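PDB 3MMI: myosin-4, which is a type V myosin motor of yeast that helps carry specific mRNAs, including ASH1, to the bud through its interaction with SHE3. Local coordinates for residues A[209-212]-A[213-217]. Sequence-based numbering, arbitrary orientation.
Sequences DSMH and TKIFN
Asp209 to His212 and Thr213 to Asn217 form the first turns of helix 209-234, where Asp209, Ser210, Met211 and His212 each accept an i to i+4 backbone hydrogen bond; the bond from Ile215 N to Met211 O is 2.8 Å long. Thr213 OG1 sits between its own N and carbonyl carbon (chi1 64°), which turns it back to Ser210 O for a weak hydrogen bond of 3.2 Å. His212 and Phe216 are one turn apart and point the same way. The imidazole edge meets the phenyl face in an offset edge-to-face pair, with centroids 4.9 Å apart and planes at 81°. His212 CD2 makes the closest approach, 3.4 Å from Phe216 CE2. His212 NE2 is hydrogen-bonded to Asp199 of helix 185-204, and Trp256 meets the Phe216 ring edge-to-face. With an alanine at Phe216, the edge of His212 and the ring of Trp256 would probably both lose the phenyl they meet, leaving the imidazole held mainly by its bond to Asp199. Met211 SD lies 4.0 Å from Lys214 CD, alongside the lysine chain, whose NZ forms a salt bridge with Asp218. Within the globular tail, the phenyl ring backs the imidazole, whose NE2 bond to Asp199 links this helix to helix 185-204, while Phe216 also packs on Leu202 of that helix.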
loop_
_atom_site.group_PDB
_atom_site.type_symbol
_atom_site.label_atom_id
_atom_site.label_comp_id
_atom_site.label_asym_id
_atom_site.label_seq_id
_atom_site.Cartn_x
_atom_site.Cartn_y
_atom_site.Cartn_z
ATOM N N ASP A 209 -3.108 -14.916 -6.156
ATOM C CA ASP A 209 -4.073 -14.052 -6.797
ATOM C C ASP A 209 -4.689 -12.971 -5.905
ATOM O O ASP A 209 -4.701 -11.807 -6.278
ATOM C CB ASP A 209 -5.207 -14.849 -7.427
ATOM C CG ASP A 209 -5.045 -14.954 -8.935
ATOM O OD1 ASP A 209 -5.324 -13.943 -9.678
ATOM O OD2 ASP A 209 -4.577 -16.045 -9.392
ATOM N N SER A 210 -5.206 -13.351 -4.753
ATOM C CA SER A 210 -5.798 -12.421 -3.872
ATOM C C SER A 210 -4.797 -11.410 -3.331
ATOM O O SER A 210 -5.221 -10.316 -3.033
ATOM C CB SER A 210 -6.436 -13.164 -2.712
ATOM O OG SER A 210 -5.390 -13.891 -2.046
ATOM N N MET A 211 -3.508 -11.712 -3.217
ATOM C CA MET A 211 -2.571 -10.679 -2.867
ATOM C C MET A 211 -2.187 -9.775 -4.051
ATOM O O MET A 211 -1.788 -8.609 -3.892
ATOM C CB MET A 211 -1.368 -11.330 -2.206
ATOM C CG MET A 211 -0.426 -10.385 -1.479
ATOM S SD MET A 211 -1.096 -9.377 -0.079
ATOM C CE MET A 211 -2.097 -10.549 0.751
ATOM N N HIS A 212 -2.243 -10.333 -5.264
ATOM C CA HIS A 212 -1.920 -9.610 -6.519
ATOM C C HIS A 212 -2.892 -8.461 -6.734
ATOM O O HIS A 212 -2.520 -7.315 -6.928
ATOM C CB HIS A 212 -2.103 -10.592 -7.657
ATOM C CG HIS A 212 -1.451 -10.201 -8.940
ATOM N ND1 HIS A 212 -0.635 -11.071 -9.632
ATOM C CD2 HIS A 212 -1.583 -9.096 -9.724
ATOM C CE1 HIS A 212 -0.297 -10.523 -10.790
ATOM N NE2 HIS A 212 -0.844 -9.315 -10.866
ATOM N N THR A 213 -4.160 -8.782 -6.595
ATOM C CA THR A 213 -5.211 -7.771 -6.603
ATOM C C THR A 213 -5.136 -6.815 -5.433
ATOM O O THR A 213 -5.323 -5.601 -5.607
ATOM C CB THR A 213 -6.687 -8.386 -6.644
ATOM O OG1 THR A 213 -6.942 -9.158 -5.439
ATOM C CG2 THR A 213 -6.792 -9.322 -7.784
ATOM N N LYS A 214 -4.807 -7.302 -4.238
ATOM C CA LYS A 214 -4.613 -6.328 -3.119
ATOM C C LYS A 214 -3.482 -5.319 -3.447
ATOM O O LYS A 214 -3.619 -4.117 -3.228
ATOM C CB LYS A 214 -4.418 -7.057 -1.759
ATOM C CG LYS A 214 -3.919 -6.218 -0.716
ATOM C CD LYS A 214 -4.053 -6.809 0.677
ATOM C CE LYS A 214 -4.495 -5.706 1.654
ATOM N NZ LYS A 214 -3.540 -4.679 1.761
ATOM N N ILE A 215 -2.340 -5.838 -3.913
ATOM C CA ILE A 215 -1.189 -4.980 -4.279
ATOM C C ILE A 215 -1.629 -3.874 -5.284
ATOM O O ILE A 215 -1.220 -2.701 -5.172
ATOM C CB ILE A 215 0.017 -5.774 -4.781
ATOM C CG1 ILE A 215 0.658 -6.562 -3.636
ATOM C CG2 ILE A 215 1.087 -4.749 -5.335
ATOM C CD1 ILE A 215 1.501 -7.630 -3.932
ATOM N N PHE A 216 -2.476 -4.232 -6.228
ATOM C CA PHE A 216 -2.886 -3.262 -7.205
ATOM C C PHE A 216 -3.853 -2.201 -6.596
ATOM O O PHE A 216 -3.802 -1.050 -6.973
ATOM C CB PHE A 216 -3.579 -3.917 -8.430
ATOM C CG PHE A 216 -2.602 -4.593 -9.446
ATOM C CD1 PHE A 216 -1.223 -4.274 -9.506
ATOM C CD2 PHE A 216 -3.089 -5.529 -10.345
ATOM C CE1 PHE A 216 -0.355 -4.888 -10.459
ATOM C CE2 PHE A 216 -2.218 -6.161 -11.287
ATOM C CZ PHE A 216 -0.854 -5.820 -11.326
ATOM N N ASN A 217 -4.807 -2.644 -5.742
ATOM C CA ASN A 217 -5.607 -1.715 -4.921
ATOM C C ASN A 217 -4.723 -0.794 -4.055
ATOM O O ASN A 217 -4.970 0.396 -4.036
ATOM C CB ASN A 217 -6.656 -2.447 -4.020
ATOM C CG ASN A 217 -7.809 -3.076 -4.844
ATOM O OD1 ASN A 217 -8.067 -4.287 -4.778
ATOM N ND2 ASN A 217 -8.439 -2.278 -5.673
#